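Local coordinates for Aac(6')-Ih protein (Acinetobacter baumannii, PDB 4E8O) that probably acetylates the 6'-amino group of aminoglycoside antibiotics with acetyl coenzyme A as donor, a reaction associated with antibiotic resistance, at residues Leu36-Leu41 and Gly101-Pro106; Ala81-Glu86 and Thr93-Phe98; Asn89-Ser94 and Cys130-Ser135. One frame throughout, in Å; residues are numbered along the deposited sequence.

Interaction 1 (Leu36-Leu41 and Gly101-Pro106)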
loop_
_atom_site.group_PDB
_atom_site.type_symbol
_atom_site.label_atom_id
_atom_site.label_comp_id
_atom_site.label_asym_id
_atom_site.label_seq_id
_atom_site.Cartn_x
_atom_site.Cartn_y
_atom_site.Cartn_z
ATOM N N LEU B 36 1.147 5.839 24.544
ATOM C CA LEU B 36 0.075 6.759 24.158
ATOM C C LEU B 36 0.553 8.207 24.120
ATOM O O LEU B 36 0.251 8.942 23.177
ATOM C CB LEU B 36 -1.106 6.630 25.127
ATOM C CG LEU B 36 -2.277 7.596 24.932
ATOM C CD1 LEU B 36 -2.940 7.341 23.601
ATOM C CD2 LEU B 36 -3.293 7.483 26.058
ATOM N N ALA B 37 1.298 8.605 25.147
ATOM C CA ALA B 37 1.795 9.972 25.266
ATOM C C ALA B 37 2.633 10.416 24.066
ATOM O O ALA B 37 2.544 11.567 23.639
ATOM C CB ALA B 37 2.583 10.134 26.561
ATOM N N LEU B 38 3.450 9.510 23.537
ATOM C CA LEU B 38 4.252 9.799 22.353
ATOM C C LEU B 38 3.443 9.615 21.074
ATOM O O LEU B 38 3.591 10.383 20.122
ATOM C CB LEU B 38 5.500 8.913 22.314
ATOM C CG LEU B 38 6.519 9.153 23.427
ATOM C CD1 LEU B 38 7.703 8.221 23.284
ATOM C CD2 LEU B 38 6.980 10.593 23.395
ATOM N N ARG B 39 2.587 8.594 21.062
ATOM C CA ARG B 39 1.756 8.286 19.903
ATOM C C ARG B 39 0.819 9.438 19.565
ATOM O O ARG B 39 0.532 9.684 18.394
ATOM C CB ARG B 39 0.935 7.017 20.162
ATOM C CG ARG B 39 0.541 6.253 18.913
ATOM C CD ARG B 39 -0.105 4.921 19.270
ATOM N NE ARG B 39 -0.125 4.003 18.136
ATOM C CZ ARG B 39 -1.210 3.700 17.433
ATOM N NH1 ARG B 39 -2.383 4.234 17.745
ATOM N NH2 ARG B 39 -1.123 2.854 16.413
ATOM N N CYS B 40 0.342 10.143 20.587
ATOM C CA CYS B 40 -0.587 11.251 20.363
ATOM C C CYS B 40 0.121 12.486 19.808
ATOM O O CYS B 40 -0.516 13.364 19.223
ATOM C CB CYS B 40 -1.356 11.596 21.643
ATOM S SG CYS B 40 -0.438 12.582 22.856
ATOM N N LEU B 41 1.438 12.549 19.992
ATOM C CA LEU B 41 2.234 13.625 19.407
ATOM C C LEU B 41 2.440 13.344 17.924
ATOM O O LEU B 41 2.397 14.255 17.094
ATOM C CB LEU B 41 3.589 13.738 20.101
ATOM C CG LEU B 41 3.616 13.884 21.620
ATOM C CD1 LEU B 41 5.034 14.104 22.076
ATOM C CD2 LEU B 41 2.735 15.025 22.084
ATOM N N GLY B 101 5.394 4.107 11.758
ATOM C CA GLY B 101 5.579 5.370 12.440
ATOM C C GLY B 101 6.824 5.394 13.293
ATOM O O GLY B 101 7.189 4.395 13.917
ATOM N N ILE B 102 7.480 6.547 13.315
ATOM C CA ILE B 102 8.612 6.749 14.197
ATOM C C ILE B 102 8.524 8.162 14.754
ATOM O O ILE B 102 8.136 9.096 14.045
ATOM C CB ILE B 102 9.948 6.512 13.459
ATOM C CG1 ILE B 102 11.130 6.627 14.425
ATOM C CG2 ILE B 102 10.077 7.448 12.258
ATOM C CD1 ILE B 102 12.474 6.337 13.786
ATOM N N PHE B 103 8.844 8.318 16.031
ATOM C CA PHE B 103 8.834 9.636 16.639
ATOM C C PHE B 103 9.889 9.725 17.720
ATOM O O PHE B 103 9.919 8.901 18.629
ATOM C CB PHE B 103 7.467 9.957 17.238
ATOM C CG PHE B 103 7.460 11.201 18.074
ATOM C CD1 PHE B 103 7.419 12.452 17.477
ATOM C CD2 PHE B 103 7.511 11.122 19.457
ATOM C CE1 PHE B 103 7.424 13.604 18.246
ATOM C CE2 PHE B 103 7.515 12.262 20.229
ATOM C CZ PHE B 103 7.469 13.509 19.624
ATOM N N VAL B 104 10.751 10.728 17.613
ATOM C CA VAL B 104 11.745 11.009 18.635
ATOM C C VAL B 104 11.538 12.443 19.100
ATOM O O VAL B 104 11.321 13.335 18.276
ATOM C CB VAL B 104 13.175 10.864 18.082
ATOM C CG1 VAL B 104 14.199 11.073 19.186
ATOM C CG2 VAL B 104 13.364 9.500 17.433
ATOM N N LEU B 105 11.576 12.663 20.413
ATOM C CA LEU B 105 11.540 14.021 20.954
ATOM C C LEU B 105 12.733 14.803 20.417
ATOM O O LEU B 105 13.841 14.268 20.357
ATOM C CB LEU B 105 11.558 13.996 22.483
ATOM C CG LEU B 105 10.271 13.489 23.133
ATOM C CD1 LEU B 105 10.424 13.367 24.640
ATOM C CD2 LEU B 105 9.136 14.423 22.792
ATOM N N PRO B 106 12.508 16.069 20.016
ATOM C CA PRO B 106 13.520 16.898 19.346
ATOM C C PRO B 106 14.873 16.904 20.052
ATOM O O PRO B 106 15.898 16.791 19.382
ATOM C CB PRO B 106 12.903 18.296 19.389
ATOM C CG PRO B 106 11.436 18.051 19.384
ATOM C CD PRO B 106 11.242 16.803 20.210
#

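Interaction 2 (Ala81-Glu86 and Thr93-Phe98)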
loop_
_atom_site.group_PDB
_atom_site.type_symbol
_atom_site.label_atom_id
_atom_site.label_comp_id
_atom_site.label_asym_id
_atom_site.label_seq_id
_atom_site.Cartn_x
_atom_site.Cartn_y
_atom_site.Cartn_z
ATOM N N ALA B 81 6.139 -0.864 13.396
ATOM C CA ALA B 81 6.422 -1.434 12.086
ATOM C C ALA B 81 5.552 -2.650 11.874
ATOM O O ALA B 81 4.990 -3.192 12.831
ATOM C CB ALA B 81 7.898 -1.797 11.956
ATOM N N SER B 82 5.436 -3.079 10.621
ATOM C CA SER B 82 4.647 -4.260 10.302
ATOM C C SER B 82 5.337 -5.086 9.234
ATOM O O SER B 82 6.257 -4.610 8.560
ATOM C CB SER B 82 3.264 -3.857 9.804
ATOM O OG SER B 82 3.355 -3.057 8.637
ATOM N N ILE B 83 4.898 -6.334 9.094
ATOM C CA ILE B 83 5.283 -7.156 7.959
ATOM C C ILE B 83 4.110 -7.135 6.984
ATOM O O ILE B 83 2.975 -7.412 7.377
ATOM C CB ILE B 83 5.569 -8.612 8.370
ATOM C CG1 ILE B 83 6.601 -8.672 9.505
ATOM C CG2 ILE B 83 6.032 -9.413 7.162
ATOM C CD1 ILE B 83 7.971 -8.107 9.143
ATOM N N ARG B 84 4.377 -6.795 5.724
ATOM C CA ARG B 84 3.322 -6.669 4.714
ATOM C C ARG B 84 3.430 -7.786 3.693
ATOM O O ARG B 84 4.519 -8.048 3.179
ATOM C CB ARG B 84 3.432 -5.330 3.983
ATOM C CG ARG B 84 3.333 -4.102 4.866
ATOM C CD ARG B 84 1.991 -4.026 5.564
ATOM N NE ARG B 84 1.750 -2.699 6.131
ATOM C CZ ARG B 84 1.194 -1.694 5.459
ATOM N NH1 ARG B 84 0.818 -1.861 4.194
ATOM N NH2 ARG B 84 1.006 -0.524 6.052
ATOM N N TYR B 85 2.305 -8.428 3.382
ATOM C CA TYR B 85 2.301 -9.525 2.422
ATOM C C TYR B 85 1.663 -9.124 1.095
ATOM O O TYR B 85 1.753 -9.851 0.107
ATOM C CB TYR B 85 1.619 -10.760 3.014
ATOM C CG TYR B 85 2.482 -11.451 4.041
ATOM C CD1 TYR B 85 3.306 -12.509 3.682
ATOM C CD2 TYR B 85 2.496 -11.028 5.361
ATOM C CE1 TYR B 85 4.109 -13.135 4.615
ATOM C CE2 TYR B 85 3.294 -11.649 6.298
ATOM C CZ TYR B 85 4.099 -12.698 5.918
ATOM O OH TYR B 85 4.894 -13.316 6.854
ATOM N N GLU B 86 1.034 -7.955 1.078
ATOM C CA GLU B 86 0.473 -7.417 -0.152
ATOM C C GLU B 86 1.457 -6.415 -0.749
ATOM O O GLU B 86 2.300 -5.870 -0.031
ATOM C CB GLU B 86 -0.890 -6.778 0.129
ATOM C CG GLU B 86 -1.955 -7.798 0.530
ATOM C CD GLU B 86 -3.254 -7.148 0.947
ATOM O OE1 GLU B 86 -3.266 -5.911 1.119
ATOM O OE2 GLU B 86 -4.263 -7.869 1.107
ATOM N N THR B 93 10.085 -7.531 -3.730
ATOM C CA THR B 93 9.963 -8.783 -2.995
ATOM C C THR B 93 8.725 -8.735 -2.120
ATOM O O THR B 93 8.120 -7.674 -1.938
ATOM C CB THR B 93 11.191 -9.051 -2.096
ATOM O OG1 THR B 93 11.254 -8.063 -1.062
ATOM C CG2 THR B 93 12.478 -9.013 -2.911
ATOM N N SER B 94 8.353 -9.887 -1.579
ATOM C CA SER B 94 7.248 -9.978 -0.638
ATOM C C SER B 94 7.448 -11.253 0.161
ATOM O O SER B 94 7.785 -12.285 -0.415
ATOM C CB SER B 94 5.907 -10.010 -1.376
ATOM O OG SER B 94 4.830 -10.177 -0.469
ATOM N N PRO B 95 7.259 -11.189 1.493
ATOM C CA PRO B 95 6.830 -10.000 2.244
ATOM C C PRO B 95 7.938 -8.962 2.422
ATOM O O PRO B 95 9.090 -9.231 2.078
ATOM C CB PRO B 95 6.433 -10.580 3.608
ATOM C CG PRO B 95 7.297 -11.790 3.763
ATOM C CD PRO B 95 7.470 -12.356 2.373
ATOM N N VAL B 96 7.575 -7.782 2.924
ATOM C CA VAL B 96 8.537 -6.728 3.238
ATOM C C VAL B 96 8.207 -6.135 4.604
ATOM O O VAL B 96 7.056 -6.181 5.043
ATOM C CB VAL B 96 8.506 -5.579 2.193
ATOM C CG1 VAL B 96 8.878 -6.083 0.811
ATOM C CG2 VAL B 96 7.129 -4.912 2.163
ATOM N N ALA B 97 9.206 -5.571 5.278
ATOM C CA ALA B 97 8.942 -4.837 6.511
ATOM C C ALA B 97 8.425 -3.467 6.109
ATOM O O ALA B 97 8.731 -2.992 5.020
ATOM C CB ALA B 97 10.198 -4.706 7.337
ATOM N N PHE B 98 7.636 -2.830 6.966
ATOM C CA PHE B 98 7.128 -1.502 6.637
ATOM C C PHE B 98 7.111 -0.612 7.869
ATOM O O PHE B 98 6.627 -1.025 8.926
ATOM C CB PHE B 98 5.732 -1.597 6.006
ATOM C CG PHE B 98 5.202 -0.284 5.485
ATOM C CD1 PHE B 98 5.392 0.083 4.159
ATOM C CD2 PHE B 98 4.495 0.571 6.315
ATOM C CE1 PHE B 98 4.898 1.286 3.677
ATOM C CE2 PHE B 98 3.997 1.777 5.842
ATOM C CZ PHE B 98 4.199 2.135 4.520
HETATM O O HOH W 1 4.527 -7.312 0.498
#

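Interaction 3 (Asn89-Ser94 and Cys130-Ser135)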
loop_
_atom_site.group_PDB
_atom_site.type_symbol
_atom_site.label_atom_id
_atom_site.label_comp_id
_atom_site.label_asym_id
_atom_site.label_seq_id
_atom_site.Cartn_x
_atom_site.Cartn_y
_atom_site.Cartn_z
ATOM N N ASN B 89 4.372 -0.374 -2.847
ATOM C CA ASN B 89 5.021 0.407 -3.901
ATOM C C ASN B 89 6.535 0.558 -3.718
ATOM O O ASN B 89 7.017 0.820 -2.612
ATOM C CB ASN B 89 4.366 1.788 -4.026
ATOM C CG ASN B 89 2.978 1.724 -4.643
ATOM O OD1 ASN B 89 1.984 2.079 -4.012
ATOM N ND2 ASN B 89 2.908 1.274 -5.890
ATOM N N GLY B 90 7.283 0.367 -4.803
ATOM C CA GLY B 90 8.724 0.545 -4.773
ATOM C C GLY B 90 9.516 -0.707 -4.444
ATOM O O GLY B 90 10.743 -0.702 -4.548
ATOM N N THR B 91 8.822 -1.774 -4.049
ATOM C CA THR B 91 9.474 -3.021 -3.647
ATOM C C THR B 91 9.467 -4.056 -4.777
ATOM O O THR B 91 8.706 -3.927 -5.738
ATOM C CB THR B 91 8.815 -3.608 -2.371
ATOM O OG1 THR B 91 7.439 -3.919 -2.628
ATOM C CG2 THR B 91 8.890 -2.608 -1.229
ATOM N N GLN B 92 10.322 -5.073 -4.660
ATOM C CA GLN B 92 10.424 -6.127 -5.671
ATOM C C GLN B 92 10.337 -7.505 -5.034
ATOM O O GLN B 92 10.510 -8.524 -5.705
ATOM C CB GLN B 92 11.740 -6.014 -6.450
ATOM C CG GLN B 92 11.682 -5.087 -7.658
ATOM C CD GLN B 92 12.687 -3.959 -7.572
ATOM O OE1 GLN B 92 12.327 -2.785 -7.669
ATOM N NE2 GLN B 92 13.958 -4.308 -7.394
ATOM N N THR B 93 10.085 -7.531 -3.730
ATOM C CA THR B 93 9.963 -8.783 -2.995
ATOM C C THR B 93 8.725 -8.735 -2.120
ATOM O O THR B 93 8.120 -7.674 -1.938
ATOM C CB THR B 93 11.191 -9.051 -2.096
ATOM O OG1 THR B 93 11.254 -8.063 -1.062
ATOM C CG2 THR B 93 12.478 -9.013 -2.911
ATOM N N SER B 94 8.353 -9.887 -1.579
ATOM C CA SER B 94 7.248 -9.978 -0.638
ATOM C C SER B 94 7.448 -11.253 0.161
ATOM O O SER B 94 7.785 -12.285 -0.415
ATOM C CB SER B 94 5.907 -10.010 -1.376
ATOM O OG SER B 94 4.830 -10.177 -0.469
ATOM N N CYS B 130 12.360 -11.289 5.291
ATOM C CA CYS B 130 12.297 -10.054 4.519
ATOM C C CYS B 130 13.706 -9.598 4.145
ATOM O O CYS B 130 14.656 -9.779 4.911
ATOM C CB CYS B 130 11.626 -8.948 5.331
ATOM S SG CYS B 130 9.896 -9.230 5.731
ATOM N N THR B 131 13.834 -8.996 2.966
ATOM C CA THR B 131 15.099 -8.421 2.524
ATOM C C THR B 131 14.913 -6.945 2.195
ATOM O O THR B 131 15.877 -6.244 1.871
ATOM C CB THR B 131 15.636 -9.129 1.277
ATOM O OG1 THR B 131 14.727 -8.925 0.188
ATOM C CG2 THR B 131 15.789 -10.620 1.536
ATOM N N GLU B 132 13.669 -6.480 2.260
ATOM C CA GLU B 132 13.368 -5.078 2.001
ATOM C C GLU B 132 12.593 -4.451 3.161
ATOM O O GLU B 132 11.768 -5.111 3.802
ATOM C CB GLU B 132 12.605 -4.916 0.676
ATOM C CG GLU B 132 13.466 -5.137 -0.569
ATOM C CD GLU B 132 12.694 -4.950 -1.859
ATOM O OE1 GLU B 132 11.513 -5.348 -1.905
ATOM O OE2 GLU B 132 13.264 -4.409 -2.832
ATOM N N PHE B 133 12.876 -3.173 3.417
ATOM C CA PHE B 133 12.273 -2.404 4.502
ATOM C C PHE B 133 11.782 -1.119 3.846
ATOM O O PHE B 133 12.586 -0.290 3.406
ATOM C CB PHE B 133 13.339 -2.097 5.563
ATOM C CG PHE B 133 12.806 -1.469 6.833
ATOM C CD1 PHE B 133 11.452 -1.247 7.019
ATOM C CD2 PHE B 133 13.682 -1.097 7.845
ATOM C CE1 PHE B 133 10.980 -0.665 8.185
ATOM C CE2 PHE B 133 13.220 -0.516 9.015
ATOM C CZ PHE B 133 11.866 -0.298 9.185
ATOM N N ALA B 134 10.465 -0.967 3.759
ATOM C CA ALA B 134 9.869 0.167 3.062
ATOM C C ALA B 134 9.170 1.095 4.041
ATOM O O ALA B 134 8.968 0.750 5.204
ATOM C CB ALA B 134 8.889 -0.310 1.999
ATOM N N SER B 135 8.800 2.275 3.557
ATOM C CA SER B 135 8.121 3.279 4.367
ATOM C C SER B 135 7.487 4.256 3.396
ATOM O O SER B 135 7.665 4.124 2.179
ATOM C CB SER B 135 9.118 3.995 5.275
ATOM O OG SER B 135 8.479 4.928 6.136
HETATM O O HOH W 2 11.498 -8.231 1.401
#

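Interaction 1 (Leu36-Leu41 and Gly101-Pro106)
The ring of Phe103 reaches from its strand to helix 32-42 and meets Leu38 and Leu41, two side chains almost one helical turn apart, in different ways. Leu38 comes in at the rim. Its CD2 methyl lies in the plane of the ring, 3.6 Å from Phe103 CE2, and the two side chains cross at about a right angle. Leu41 comes over a face, its CB 3.9 Å from Phe103 CZ. Its CD1 methyl then curls round the border of that face, 3.5 Å from the same CZ atom. Both methyls converge on CE2, Leu38 CD2 in the ring plane and Leu41 CD1 obliquely from one face.

The torsions explain this division. With CG of Phe103 turned anti to the backbone N (chi1 170°), the ring extends toward the helix. Both leucines instead place CG beside their own backbone N. In Leu41 the anti branch, CD1, reaches the ring; in Leu38 CD1 is anti and the other branch, CD2, turns to the ring edge. On the other face of Phe103 the chain runs on past the ring, and Leu105 N lies 4.1 Å above its plane, offset toward the rim. The Leu105 side chain closes the apolar group more loosely, with its CD2 4.2 Å from Leu41 CD1 and its CG 4.4 Å from Leu38 CD2.

Leu38 is buried and also packs on Ala75 and Met78 of the adjacent strand, whereas Leu41 is exposed. Ile102 and Val104, which flank Phe103, pack against helix 113-127. Strand 96-104 therefore has a helix on each side, the layered alpha/beta arrangement of the GCN5-related N-acetyltransferase (GNAT) fold, in which the segment after this strand typically leads into the loop that binds the coenzyme A pyrophosphate.

Interaction 2 (Ala81-Glu86 and Thr93-Phe98)
Pro95 is a bump that nestles against both Ile83 and Tyr85. Pro95 CB rests over the face of the Tyr85 ring, 3.7 Å from the ring centroid, in a CH-pi contact. The same carbon lies 3.8 Å from Ile83 CG2. A cis peptide bond precedes the proline, which lies alongside both neighbours and points the same way as they do. Farther along this face Ala97 is small, and the CD1 methyl of Ile83 spreads toward it, 4.4 Å from Ala97 CB. Trp124 and Ala125 of helix 113-127 pack over Ile83 and Ala97.

The backbones beneath are the central hairpin of the GNAT sheet, strands 75-84 and 96-104, joined by antiparallel bonds in the hydrogen-bonded pairs Ser82-Phe98 and Arg84-Val96. The bond from Arg84 N to Val96 O is 2.8 Å long and almost straight (176°).

On the other face the large shapes are Arg84 and Phe98. Arg84 CG packs 3.7 Å from Phe98 CB; beyond it the chain bends at its second torsion (chi2 -62°), which brings the guanidinium over the aromatic ring. Arg84 CZ is 4.4 Å from the Phe98 centroid, a cation-pi contact with the two planes 34° apart. Ser82 OG sits in the guanidinium plane and accepts a 3.0 Å bond from Arg84 NE, while Glu100 bonds to Ser82 OG and forms a salt bridge with Arg84 NH2, which together limit rotation of the group.

Toward the turn one water bridges the two segments: it donates to Arg84 O and Glu86 O and accepts from Ser94 OG. Here Tyr85 N also bonds to Glu86 of the second subunit.

Interaction 3 (Asn89-Ser94 and Cys130-Ser135)
Glu132 points from strand 132-138, outermost in this chain's GNAT sheet, into the loop 89-94 and is received there by backbone amides. Its chain is extended beyond CG, which carries OE1 into the bend of the loop. Gln92 N donates to the syn lone pair of OE1 over 3.0 Å at 160°, and Thr93 N adds a weak bond of 3.2 Å. Thr93 OG1 lies 2.9 Å from the same oxygen and may provide a further bond, although its one proton has another possible destination. On the buried side Thr91 packs beside the carboxylate, its CB 3.2 Å from Glu132 OE1, and its CG2 methyl meets Ala134 CB at 4.0 Å; the Thr91 hydroxyl is bonded to Val88 O.

The packing thins toward the exposed side, where the Gln92 side chain touches little and Thr93 CG2 stands 3.8 Å from Thr131 OG1. Beyond the strand the sheet continues into the second subunit, as residues 132-135 pair antiparallel with one of its strands. Lys163 of that subunit bonds to Gly90 O and makes a long, weak ion pair with Glu132 OE2. Between the threonines a water hydrogen-bonds to Thr93 OG1 and accepts from Thr131 N at 2.9 Å.

How the interactions relate
Strand 96-104 carries both interaction 1 and interaction 2, whose centres lie about 23 Å apart on opposite sides of the chain's centre. Interaction 1 is partly buried and wholly apolar in its side-chain contacts, joining a helix to the sheet. Interaction 2 lies within the sheet and is the most buried, combining backbone bonds with a charged group laid over an aromatic ring. Interaction 3 takes up the same hairpin loop, sharing Thr93 and Ser94, and ties it to the neighbouring strand of the sheet through a carboxylate and amides. Its centre is about 7 Å from that of interaction 2, and probable backbone bonds at Ala97 connect the two. Both touch the second subunit, whereas interaction 1 does not.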